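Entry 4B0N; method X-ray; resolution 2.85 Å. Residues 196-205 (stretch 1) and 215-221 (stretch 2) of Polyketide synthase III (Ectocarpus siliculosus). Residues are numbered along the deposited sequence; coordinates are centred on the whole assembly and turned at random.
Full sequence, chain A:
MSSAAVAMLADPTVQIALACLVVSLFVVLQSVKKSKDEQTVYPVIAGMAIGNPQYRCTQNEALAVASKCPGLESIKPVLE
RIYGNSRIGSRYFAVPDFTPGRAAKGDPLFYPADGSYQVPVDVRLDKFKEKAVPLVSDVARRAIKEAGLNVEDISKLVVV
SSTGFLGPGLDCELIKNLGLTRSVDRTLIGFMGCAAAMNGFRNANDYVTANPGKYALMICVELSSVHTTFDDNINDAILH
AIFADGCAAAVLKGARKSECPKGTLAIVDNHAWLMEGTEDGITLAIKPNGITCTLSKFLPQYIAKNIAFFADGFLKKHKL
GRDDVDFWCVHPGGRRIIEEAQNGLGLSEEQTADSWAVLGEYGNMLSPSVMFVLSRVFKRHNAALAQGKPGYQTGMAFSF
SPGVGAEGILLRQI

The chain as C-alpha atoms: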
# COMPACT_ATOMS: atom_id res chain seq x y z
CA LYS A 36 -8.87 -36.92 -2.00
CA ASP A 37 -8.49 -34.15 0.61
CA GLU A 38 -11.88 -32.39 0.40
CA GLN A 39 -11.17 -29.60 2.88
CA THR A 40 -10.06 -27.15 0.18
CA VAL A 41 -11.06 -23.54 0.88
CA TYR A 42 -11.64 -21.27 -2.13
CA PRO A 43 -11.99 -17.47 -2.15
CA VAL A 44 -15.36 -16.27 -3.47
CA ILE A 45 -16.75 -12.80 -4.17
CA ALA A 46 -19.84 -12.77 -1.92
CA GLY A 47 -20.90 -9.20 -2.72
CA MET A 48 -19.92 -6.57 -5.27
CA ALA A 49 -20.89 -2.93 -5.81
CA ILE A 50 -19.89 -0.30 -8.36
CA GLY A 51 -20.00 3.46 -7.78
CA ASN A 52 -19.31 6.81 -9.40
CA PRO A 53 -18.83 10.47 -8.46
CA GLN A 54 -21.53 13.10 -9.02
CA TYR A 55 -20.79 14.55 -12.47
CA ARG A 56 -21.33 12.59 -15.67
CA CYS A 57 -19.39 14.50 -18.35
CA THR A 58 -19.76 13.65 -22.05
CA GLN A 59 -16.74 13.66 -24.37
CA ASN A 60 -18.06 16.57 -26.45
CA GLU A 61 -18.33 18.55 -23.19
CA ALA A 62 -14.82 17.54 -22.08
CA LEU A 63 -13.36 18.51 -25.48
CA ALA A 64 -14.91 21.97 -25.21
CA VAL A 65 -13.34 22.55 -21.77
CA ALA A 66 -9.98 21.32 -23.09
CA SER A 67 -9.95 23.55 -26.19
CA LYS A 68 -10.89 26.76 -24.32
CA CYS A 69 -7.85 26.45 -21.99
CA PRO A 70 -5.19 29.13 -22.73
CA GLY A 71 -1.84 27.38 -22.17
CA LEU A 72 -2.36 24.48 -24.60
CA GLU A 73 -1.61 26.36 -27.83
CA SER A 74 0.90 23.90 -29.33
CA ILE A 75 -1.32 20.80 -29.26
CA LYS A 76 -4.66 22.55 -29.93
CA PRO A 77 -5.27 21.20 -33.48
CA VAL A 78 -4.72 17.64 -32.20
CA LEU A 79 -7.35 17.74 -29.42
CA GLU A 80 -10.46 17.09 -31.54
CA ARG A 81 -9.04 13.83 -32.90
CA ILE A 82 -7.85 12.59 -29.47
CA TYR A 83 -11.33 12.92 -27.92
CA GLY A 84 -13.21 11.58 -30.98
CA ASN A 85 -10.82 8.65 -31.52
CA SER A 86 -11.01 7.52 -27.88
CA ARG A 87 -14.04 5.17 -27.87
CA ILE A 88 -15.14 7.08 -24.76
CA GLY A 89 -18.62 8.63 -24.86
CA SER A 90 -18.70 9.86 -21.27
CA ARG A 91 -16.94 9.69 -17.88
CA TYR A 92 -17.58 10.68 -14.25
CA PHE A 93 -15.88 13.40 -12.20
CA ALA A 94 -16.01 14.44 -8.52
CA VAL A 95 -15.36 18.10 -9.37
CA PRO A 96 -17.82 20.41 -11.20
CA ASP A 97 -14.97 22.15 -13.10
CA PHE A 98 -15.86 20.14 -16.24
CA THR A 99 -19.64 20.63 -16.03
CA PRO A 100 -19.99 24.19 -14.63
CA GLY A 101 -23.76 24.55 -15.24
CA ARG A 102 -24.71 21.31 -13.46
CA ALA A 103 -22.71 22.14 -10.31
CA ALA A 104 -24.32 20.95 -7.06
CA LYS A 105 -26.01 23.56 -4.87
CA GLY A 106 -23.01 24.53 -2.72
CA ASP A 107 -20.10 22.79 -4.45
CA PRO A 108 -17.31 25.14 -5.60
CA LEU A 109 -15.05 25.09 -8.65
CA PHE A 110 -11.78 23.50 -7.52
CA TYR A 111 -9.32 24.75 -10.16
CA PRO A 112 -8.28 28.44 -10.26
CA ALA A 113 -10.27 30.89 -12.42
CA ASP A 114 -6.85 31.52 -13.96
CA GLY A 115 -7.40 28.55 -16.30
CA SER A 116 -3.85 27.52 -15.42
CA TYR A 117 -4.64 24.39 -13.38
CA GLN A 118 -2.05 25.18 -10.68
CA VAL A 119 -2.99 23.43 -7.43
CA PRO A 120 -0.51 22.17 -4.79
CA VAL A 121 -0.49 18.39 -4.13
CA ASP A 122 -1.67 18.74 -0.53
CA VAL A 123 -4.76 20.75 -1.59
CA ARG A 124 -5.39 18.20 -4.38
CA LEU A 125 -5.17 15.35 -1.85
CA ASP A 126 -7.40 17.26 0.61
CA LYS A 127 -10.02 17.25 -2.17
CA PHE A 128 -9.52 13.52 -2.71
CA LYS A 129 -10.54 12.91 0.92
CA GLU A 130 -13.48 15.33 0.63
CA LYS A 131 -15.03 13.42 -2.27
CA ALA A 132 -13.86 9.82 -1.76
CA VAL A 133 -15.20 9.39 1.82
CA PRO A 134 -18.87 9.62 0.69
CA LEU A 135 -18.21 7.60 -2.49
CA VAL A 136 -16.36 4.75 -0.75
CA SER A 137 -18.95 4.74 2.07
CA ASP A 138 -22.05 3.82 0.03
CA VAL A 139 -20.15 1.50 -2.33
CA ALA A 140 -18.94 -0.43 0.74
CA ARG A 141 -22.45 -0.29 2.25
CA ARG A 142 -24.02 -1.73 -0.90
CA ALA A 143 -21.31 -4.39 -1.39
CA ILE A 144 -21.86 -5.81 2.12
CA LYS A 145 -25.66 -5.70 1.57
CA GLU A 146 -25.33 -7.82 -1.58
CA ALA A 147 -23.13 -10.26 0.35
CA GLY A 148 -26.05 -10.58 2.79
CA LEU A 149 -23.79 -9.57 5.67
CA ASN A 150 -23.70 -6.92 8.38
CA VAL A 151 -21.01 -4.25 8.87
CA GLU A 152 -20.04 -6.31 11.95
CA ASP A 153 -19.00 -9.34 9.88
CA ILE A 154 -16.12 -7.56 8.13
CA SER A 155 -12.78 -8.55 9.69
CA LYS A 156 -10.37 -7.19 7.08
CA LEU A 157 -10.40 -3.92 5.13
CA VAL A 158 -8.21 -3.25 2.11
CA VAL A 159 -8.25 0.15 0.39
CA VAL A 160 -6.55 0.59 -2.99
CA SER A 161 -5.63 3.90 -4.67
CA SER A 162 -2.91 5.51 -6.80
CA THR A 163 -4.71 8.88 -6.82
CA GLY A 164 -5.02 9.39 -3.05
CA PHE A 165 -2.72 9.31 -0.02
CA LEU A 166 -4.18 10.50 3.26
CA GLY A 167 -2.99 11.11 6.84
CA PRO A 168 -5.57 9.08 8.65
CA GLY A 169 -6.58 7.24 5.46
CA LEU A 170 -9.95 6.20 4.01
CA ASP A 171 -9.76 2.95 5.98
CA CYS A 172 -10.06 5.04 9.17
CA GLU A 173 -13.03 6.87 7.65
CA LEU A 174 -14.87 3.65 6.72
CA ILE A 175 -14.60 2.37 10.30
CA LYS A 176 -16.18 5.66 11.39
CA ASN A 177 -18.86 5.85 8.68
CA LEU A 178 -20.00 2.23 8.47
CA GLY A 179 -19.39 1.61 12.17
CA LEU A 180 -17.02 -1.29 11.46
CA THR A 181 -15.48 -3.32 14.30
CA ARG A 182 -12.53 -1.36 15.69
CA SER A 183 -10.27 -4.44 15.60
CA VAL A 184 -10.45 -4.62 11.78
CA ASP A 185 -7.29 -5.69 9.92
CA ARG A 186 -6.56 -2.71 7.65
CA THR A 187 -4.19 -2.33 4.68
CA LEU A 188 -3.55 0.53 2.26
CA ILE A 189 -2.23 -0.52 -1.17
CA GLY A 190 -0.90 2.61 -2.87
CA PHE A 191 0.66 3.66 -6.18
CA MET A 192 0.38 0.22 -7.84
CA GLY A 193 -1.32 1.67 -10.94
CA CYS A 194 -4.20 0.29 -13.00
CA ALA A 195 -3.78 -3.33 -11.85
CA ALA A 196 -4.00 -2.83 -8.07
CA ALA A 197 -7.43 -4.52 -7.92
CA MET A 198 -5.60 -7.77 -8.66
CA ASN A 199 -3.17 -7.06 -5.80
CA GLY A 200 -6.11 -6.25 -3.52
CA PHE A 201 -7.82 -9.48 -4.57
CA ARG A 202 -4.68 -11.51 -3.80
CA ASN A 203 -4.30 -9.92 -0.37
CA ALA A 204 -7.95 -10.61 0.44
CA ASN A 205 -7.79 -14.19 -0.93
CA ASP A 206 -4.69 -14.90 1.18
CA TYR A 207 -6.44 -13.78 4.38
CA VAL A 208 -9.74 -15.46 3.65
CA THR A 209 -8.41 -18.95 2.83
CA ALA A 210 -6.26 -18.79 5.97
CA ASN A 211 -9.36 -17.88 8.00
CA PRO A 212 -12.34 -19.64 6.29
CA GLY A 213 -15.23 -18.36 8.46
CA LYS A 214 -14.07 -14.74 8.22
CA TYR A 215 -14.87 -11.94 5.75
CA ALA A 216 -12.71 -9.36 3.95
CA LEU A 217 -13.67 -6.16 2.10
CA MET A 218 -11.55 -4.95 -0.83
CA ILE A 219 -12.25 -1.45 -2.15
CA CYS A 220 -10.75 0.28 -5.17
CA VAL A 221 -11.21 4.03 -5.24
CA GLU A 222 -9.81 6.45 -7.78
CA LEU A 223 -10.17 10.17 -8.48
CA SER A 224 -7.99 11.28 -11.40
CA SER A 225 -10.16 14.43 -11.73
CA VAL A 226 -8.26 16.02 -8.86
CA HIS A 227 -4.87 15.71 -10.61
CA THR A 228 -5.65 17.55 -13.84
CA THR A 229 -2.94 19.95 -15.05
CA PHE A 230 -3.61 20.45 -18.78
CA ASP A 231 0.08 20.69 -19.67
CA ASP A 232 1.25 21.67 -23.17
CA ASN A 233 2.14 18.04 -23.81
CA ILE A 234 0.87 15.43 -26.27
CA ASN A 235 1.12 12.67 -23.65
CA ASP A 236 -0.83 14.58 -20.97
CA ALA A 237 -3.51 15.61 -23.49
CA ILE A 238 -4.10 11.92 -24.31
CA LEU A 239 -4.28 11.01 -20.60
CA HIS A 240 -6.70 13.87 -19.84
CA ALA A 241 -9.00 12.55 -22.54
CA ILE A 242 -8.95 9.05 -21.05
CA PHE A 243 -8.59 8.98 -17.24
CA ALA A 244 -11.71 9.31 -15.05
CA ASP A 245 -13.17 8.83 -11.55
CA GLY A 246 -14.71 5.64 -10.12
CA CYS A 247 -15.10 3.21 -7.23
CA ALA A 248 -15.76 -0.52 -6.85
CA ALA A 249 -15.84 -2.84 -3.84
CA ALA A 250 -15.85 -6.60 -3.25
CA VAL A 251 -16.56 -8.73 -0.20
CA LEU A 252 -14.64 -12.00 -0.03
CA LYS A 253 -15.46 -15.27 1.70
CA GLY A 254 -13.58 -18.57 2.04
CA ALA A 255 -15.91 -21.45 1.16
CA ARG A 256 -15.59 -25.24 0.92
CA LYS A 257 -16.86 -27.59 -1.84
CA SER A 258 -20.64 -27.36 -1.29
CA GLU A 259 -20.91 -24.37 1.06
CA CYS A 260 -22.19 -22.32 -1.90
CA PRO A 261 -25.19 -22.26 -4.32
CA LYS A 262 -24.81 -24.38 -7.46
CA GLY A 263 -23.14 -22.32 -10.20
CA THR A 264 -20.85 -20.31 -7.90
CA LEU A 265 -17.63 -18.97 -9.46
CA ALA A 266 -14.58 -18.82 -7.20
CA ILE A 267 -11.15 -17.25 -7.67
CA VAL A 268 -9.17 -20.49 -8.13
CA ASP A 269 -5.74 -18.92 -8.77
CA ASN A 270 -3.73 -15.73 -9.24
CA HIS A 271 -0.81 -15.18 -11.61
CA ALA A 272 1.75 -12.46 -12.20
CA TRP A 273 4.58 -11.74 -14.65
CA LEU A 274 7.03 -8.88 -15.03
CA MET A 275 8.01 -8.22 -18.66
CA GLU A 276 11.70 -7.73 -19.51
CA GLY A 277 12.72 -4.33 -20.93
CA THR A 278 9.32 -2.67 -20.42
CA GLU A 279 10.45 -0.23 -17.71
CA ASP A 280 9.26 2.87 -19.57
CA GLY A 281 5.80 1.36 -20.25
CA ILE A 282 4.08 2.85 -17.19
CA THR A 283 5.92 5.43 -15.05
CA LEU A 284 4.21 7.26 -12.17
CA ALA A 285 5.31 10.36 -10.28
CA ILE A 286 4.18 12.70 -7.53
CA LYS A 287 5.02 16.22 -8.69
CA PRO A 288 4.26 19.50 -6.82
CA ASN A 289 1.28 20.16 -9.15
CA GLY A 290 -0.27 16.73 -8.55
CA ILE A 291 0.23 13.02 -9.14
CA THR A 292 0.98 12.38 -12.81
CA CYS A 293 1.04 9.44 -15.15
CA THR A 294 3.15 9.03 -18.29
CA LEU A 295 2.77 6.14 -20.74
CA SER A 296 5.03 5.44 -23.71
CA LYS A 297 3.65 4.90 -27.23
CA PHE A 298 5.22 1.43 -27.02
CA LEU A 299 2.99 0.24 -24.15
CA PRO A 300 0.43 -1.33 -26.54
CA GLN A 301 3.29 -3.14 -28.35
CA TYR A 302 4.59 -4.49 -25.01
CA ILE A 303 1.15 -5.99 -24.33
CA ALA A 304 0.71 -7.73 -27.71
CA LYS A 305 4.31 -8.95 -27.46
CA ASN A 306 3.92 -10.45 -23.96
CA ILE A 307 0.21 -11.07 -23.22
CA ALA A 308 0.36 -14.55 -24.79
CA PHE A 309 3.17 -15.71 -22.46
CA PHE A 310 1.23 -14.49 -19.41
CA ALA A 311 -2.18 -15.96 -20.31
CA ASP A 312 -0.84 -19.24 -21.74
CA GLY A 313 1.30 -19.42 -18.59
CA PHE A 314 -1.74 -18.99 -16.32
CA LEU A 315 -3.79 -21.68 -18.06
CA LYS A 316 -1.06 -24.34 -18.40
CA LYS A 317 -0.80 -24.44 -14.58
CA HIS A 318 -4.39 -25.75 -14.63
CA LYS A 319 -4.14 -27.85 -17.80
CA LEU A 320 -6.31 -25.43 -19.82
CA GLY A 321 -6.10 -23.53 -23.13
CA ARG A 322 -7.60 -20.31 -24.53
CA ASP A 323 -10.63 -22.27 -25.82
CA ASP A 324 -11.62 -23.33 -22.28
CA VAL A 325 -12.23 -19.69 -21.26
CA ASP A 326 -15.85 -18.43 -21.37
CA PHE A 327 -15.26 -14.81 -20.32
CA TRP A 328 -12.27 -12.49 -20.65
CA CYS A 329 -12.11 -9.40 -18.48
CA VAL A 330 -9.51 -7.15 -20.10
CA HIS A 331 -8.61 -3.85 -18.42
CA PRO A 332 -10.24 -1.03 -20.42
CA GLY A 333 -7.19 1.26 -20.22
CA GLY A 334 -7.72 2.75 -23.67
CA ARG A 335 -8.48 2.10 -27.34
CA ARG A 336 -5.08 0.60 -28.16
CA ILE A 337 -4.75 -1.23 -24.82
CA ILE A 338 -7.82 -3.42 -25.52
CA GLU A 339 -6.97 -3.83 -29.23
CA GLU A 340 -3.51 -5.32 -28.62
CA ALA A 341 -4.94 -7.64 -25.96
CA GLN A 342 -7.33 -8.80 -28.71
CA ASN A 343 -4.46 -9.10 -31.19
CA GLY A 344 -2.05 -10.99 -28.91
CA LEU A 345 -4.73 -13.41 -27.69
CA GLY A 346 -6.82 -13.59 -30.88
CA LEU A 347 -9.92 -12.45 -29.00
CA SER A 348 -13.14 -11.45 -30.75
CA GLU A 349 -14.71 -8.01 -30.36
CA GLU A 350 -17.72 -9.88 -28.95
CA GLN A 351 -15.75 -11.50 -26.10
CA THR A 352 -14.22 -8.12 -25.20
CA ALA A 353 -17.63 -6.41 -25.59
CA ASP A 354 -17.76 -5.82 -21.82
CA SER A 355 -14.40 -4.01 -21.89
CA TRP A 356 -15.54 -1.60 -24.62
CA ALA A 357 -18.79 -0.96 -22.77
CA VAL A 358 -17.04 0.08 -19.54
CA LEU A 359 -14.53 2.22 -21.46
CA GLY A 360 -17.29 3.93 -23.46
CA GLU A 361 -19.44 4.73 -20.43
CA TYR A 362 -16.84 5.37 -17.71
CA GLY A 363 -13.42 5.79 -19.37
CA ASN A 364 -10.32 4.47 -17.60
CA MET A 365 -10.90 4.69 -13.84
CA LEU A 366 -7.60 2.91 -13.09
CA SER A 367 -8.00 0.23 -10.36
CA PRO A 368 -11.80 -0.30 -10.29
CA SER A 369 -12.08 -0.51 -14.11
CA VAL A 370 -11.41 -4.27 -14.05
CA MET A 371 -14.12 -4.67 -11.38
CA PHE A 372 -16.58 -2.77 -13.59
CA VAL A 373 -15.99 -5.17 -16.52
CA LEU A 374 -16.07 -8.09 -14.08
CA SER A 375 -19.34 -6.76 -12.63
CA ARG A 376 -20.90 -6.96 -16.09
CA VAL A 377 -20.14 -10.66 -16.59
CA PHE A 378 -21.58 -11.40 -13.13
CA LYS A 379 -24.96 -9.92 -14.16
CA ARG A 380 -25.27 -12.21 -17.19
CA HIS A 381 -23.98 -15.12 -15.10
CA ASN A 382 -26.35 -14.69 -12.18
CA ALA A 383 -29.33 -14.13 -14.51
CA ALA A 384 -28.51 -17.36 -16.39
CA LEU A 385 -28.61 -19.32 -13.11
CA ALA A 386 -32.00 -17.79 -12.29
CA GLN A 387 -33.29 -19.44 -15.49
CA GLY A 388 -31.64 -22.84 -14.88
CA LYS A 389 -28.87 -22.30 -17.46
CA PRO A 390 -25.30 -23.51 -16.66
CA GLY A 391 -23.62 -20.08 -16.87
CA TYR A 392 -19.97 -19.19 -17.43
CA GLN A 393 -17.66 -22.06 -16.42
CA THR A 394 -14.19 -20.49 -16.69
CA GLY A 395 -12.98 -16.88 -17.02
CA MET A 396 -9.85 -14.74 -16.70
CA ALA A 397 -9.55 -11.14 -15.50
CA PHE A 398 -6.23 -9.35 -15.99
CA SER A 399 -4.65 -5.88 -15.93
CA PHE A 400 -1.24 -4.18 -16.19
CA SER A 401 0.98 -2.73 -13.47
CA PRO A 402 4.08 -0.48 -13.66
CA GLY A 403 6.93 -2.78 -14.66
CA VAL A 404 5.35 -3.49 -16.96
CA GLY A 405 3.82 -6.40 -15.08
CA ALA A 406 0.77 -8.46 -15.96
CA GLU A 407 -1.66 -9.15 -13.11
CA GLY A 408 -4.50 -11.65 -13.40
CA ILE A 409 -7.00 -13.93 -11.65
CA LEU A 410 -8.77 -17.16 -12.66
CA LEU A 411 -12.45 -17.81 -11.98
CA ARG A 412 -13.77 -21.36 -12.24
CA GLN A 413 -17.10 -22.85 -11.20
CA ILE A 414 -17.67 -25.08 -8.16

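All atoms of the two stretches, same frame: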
# COMPACT_ATOMS: atom_id res chain seq x y z
N ALA A 196 -4.00 -2.65 -9.52
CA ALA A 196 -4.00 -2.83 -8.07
C ALA A 196 -5.22 -3.57 -7.50
O ALA A 196 -5.19 -4.03 -6.35
CB ALA A 196 -3.79 -1.49 -7.37
N ALA A 197 -6.28 -3.69 -8.29
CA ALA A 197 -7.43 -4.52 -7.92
C ALA A 197 -7.05 -6.00 -7.84
O ALA A 197 -7.59 -6.75 -7.03
CB ALA A 197 -8.58 -4.32 -8.90
N MET A 198 -6.11 -6.41 -8.69
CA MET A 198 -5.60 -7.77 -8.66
C MET A 198 -4.77 -8.00 -7.39
O MET A 198 -4.85 -9.07 -6.77
CB MET A 198 -4.77 -8.07 -9.91
CG MET A 198 -5.44 -7.72 -11.24
SD MET A 198 -6.77 -8.83 -11.76
CE MET A 198 -8.20 -8.09 -10.98
N ASN A 199 -3.99 -6.99 -7.01
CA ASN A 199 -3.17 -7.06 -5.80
C ASN A 199 -4.05 -7.08 -4.56
O ASN A 199 -3.78 -7.82 -3.61
CB ASN A 199 -2.19 -5.88 -5.74
CG ASN A 199 -1.29 -5.81 -6.95
OD1 ASN A 199 -0.14 -6.22 -6.91
ND2 ASN A 199 -1.82 -5.28 -8.05
N GLY A 200 -5.11 -6.28 -4.58
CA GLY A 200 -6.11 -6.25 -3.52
C GLY A 200 -6.82 -7.59 -3.40
O GLY A 200 -7.01 -8.09 -2.29
N PHE A 201 -7.21 -8.16 -4.54
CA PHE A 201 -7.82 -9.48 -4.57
C PHE A 201 -6.92 -10.55 -3.95
O PHE A 201 -7.37 -11.32 -3.10
CB PHE A 201 -8.23 -9.88 -5.99
CG PHE A 201 -9.65 -9.49 -6.35
CD1 PHE A 201 -10.72 -9.86 -5.54
CD2 PHE A 201 -9.91 -8.79 -7.52
CE1 PHE A 201 -12.02 -9.51 -5.87
CE2 PHE A 201 -11.21 -8.44 -7.86
CZ PHE A 201 -12.26 -8.80 -7.03
N ARG A 202 -5.65 -10.56 -4.34
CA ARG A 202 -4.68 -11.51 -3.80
C ARG A 202 -4.57 -11.40 -2.29
O ARG A 202 -4.62 -12.41 -1.59
CB ARG A 202 -3.30 -11.29 -4.42
CG ARG A 202 -3.16 -11.77 -5.85
CD ARG A 202 -1.70 -11.89 -6.23
NE ARG A 202 -1.52 -11.95 -7.67
CZ ARG A 202 -1.28 -10.90 -8.44
NH1 ARG A 202 -1.18 -9.68 -7.91
NH2 ARG A 202 -1.13 -11.06 -9.75
N ASN A 203 -4.42 -10.17 -1.80
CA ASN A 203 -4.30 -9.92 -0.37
C ASN A 203 -5.53 -10.36 0.42
O ASN A 203 -5.40 -10.86 1.54
CB ASN A 203 -4.01 -8.44 -0.12
CG ASN A 203 -2.54 -8.09 -0.31
OD1 ASN A 203 -1.82 -8.74 -1.08
ND2 ASN A 203 -2.09 -7.07 0.39
N ALA A 204 -6.71 -10.18 -0.17
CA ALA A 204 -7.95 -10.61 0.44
C ALA A 204 -8.10 -12.14 0.39
O ALA A 204 -8.51 -12.76 1.37
CB ALA A 204 -9.14 -9.93 -0.22
N ASN A 205 -7.76 -12.73 -0.76
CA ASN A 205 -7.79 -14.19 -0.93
C ASN A 205 -6.89 -14.90 0.08
O ASN A 205 -7.30 -15.89 0.69
CB ASN A 205 -7.40 -14.58 -2.36
CG ASN A 205 -8.33 -14.01 -3.42
OD1 ASN A 205 -9.37 -13.43 -3.11
ND2 ASN A 205 -7.96 -14.18 -4.68
N TYR A 215 -14.49 -12.72 6.92
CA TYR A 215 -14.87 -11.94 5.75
C TYR A 215 -14.00 -10.70 5.55
O TYR A 215 -13.71 -9.97 6.50
CB TYR A 215 -16.34 -11.52 5.86
CG TYR A 215 -17.33 -12.66 5.81
CD1 TYR A 215 -17.68 -13.26 4.60
CD2 TYR A 215 -17.92 -13.14 6.98
CE1 TYR A 215 -18.59 -14.30 4.56
CE2 TYR A 215 -18.83 -14.19 6.95
CZ TYR A 215 -19.16 -14.77 5.73
OH TYR A 215 -20.06 -15.80 5.67
N ALA A 216 -13.59 -10.47 4.30
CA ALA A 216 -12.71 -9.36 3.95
C ALA A 216 -13.34 -8.46 2.89
O ALA A 216 -14.01 -8.95 1.97
CB ALA A 216 -11.36 -9.88 3.47
N LEU A 217 -13.12 -7.16 3.02
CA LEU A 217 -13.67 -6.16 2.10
C LEU A 217 -12.56 -5.44 1.34
O LEU A 217 -11.72 -4.76 1.94
CB LEU A 217 -14.56 -5.17 2.86
CG LEU A 217 -15.17 -3.94 2.17
CD1 LEU A 217 -16.13 -4.33 1.05
CD2 LEU A 217 -15.86 -3.06 3.19
N MET A 218 -12.55 -5.60 0.02
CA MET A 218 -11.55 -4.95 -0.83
C MET A 218 -12.20 -3.84 -1.63
O MET A 218 -13.18 -4.07 -2.35
CB MET A 218 -10.89 -5.99 -1.75
CG MET A 218 -9.64 -5.49 -2.47
SD MET A 218 -10.00 -4.67 -4.04
CE MET A 218 -10.29 -6.09 -5.10
N ILE A 219 -11.67 -2.62 -1.50
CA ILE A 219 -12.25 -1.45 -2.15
C ILE A 219 -11.23 -0.71 -2.99
O ILE A 219 -10.19 -0.28 -2.49
CB ILE A 219 -12.86 -0.46 -1.12
CG1 ILE A 219 -13.75 -1.20 -0.12
CG2 ILE A 219 -13.65 0.63 -1.85
CD1 ILE A 219 -14.28 -0.34 1.01
N CYS A 220 -11.53 -0.57 -4.27
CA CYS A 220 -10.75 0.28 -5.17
C CYS A 220 -11.44 1.62 -5.36
O CYS A 220 -12.61 1.68 -5.74
CB CYS A 220 -10.54 -0.41 -6.51
SG CYS A 220 -9.46 -1.85 -6.39
N VAL A 221 -10.70 2.68 -5.08
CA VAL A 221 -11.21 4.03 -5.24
C VAL A 221 -10.19 4.83 -6.02
O VAL A 221 -8.98 4.71 -5.80
CB VAL A 221 -11.51 4.70 -3.88
CG1 VAL A 221 -10.26 4.79 -3.01
CG2 VAL A 221 -12.14 6.08 -4.08

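Helix 196-205 packs against strand 215-221 in a nearly antiparallel arrangement: the N-to-C directions make an angle of 170°, and the axes approach to 8.6 Å. The CA atoms of Ala-197 and Cys-220, Gly-200 and Met-218, and Ala-204 and Ala-216 lie 6.5, 6.2 and 6.0 Å apart, so helix positions spaced by three and four residues meet alternate residues of the strand. Within the helix, i to i+4 backbone hydrogen bonds run along the stretch, as in Gly-200 N to Ala-196 O (2.9 Å) and Ala-204 N to Gly-200 O (3.0 Å); no hydrogen bond crosses to the strand, and the contact rests on apolar packing. From the strand, Ala-216, Met-218 and Cys-220 point toward the helix, while Leu-217 points away. Met-218 is the centre of the contact. Gly-200 makes room for it: Gly-200 C lies 3.6 Å from Met-218 CG, and an ideal CB on the glycine would clash with that CG at 2.9 Å. Beyond CG the side chain turns (chi2 and chi3 both m), setting Met-218 CE over one face of the Phe-201 ring, 3.5 Å from the ring centroid and 6° off the normal, a CH-pi contact. The same methyl, Met-218 CE, lies 3.4 Å from Ala-197 O. Smaller contacts flank Met-218: Ala-197 CB meets Cys-220 SG at 3.6 Å, and Ala-204 CB faces Ala-216 CB more loosely at 4.3 Å.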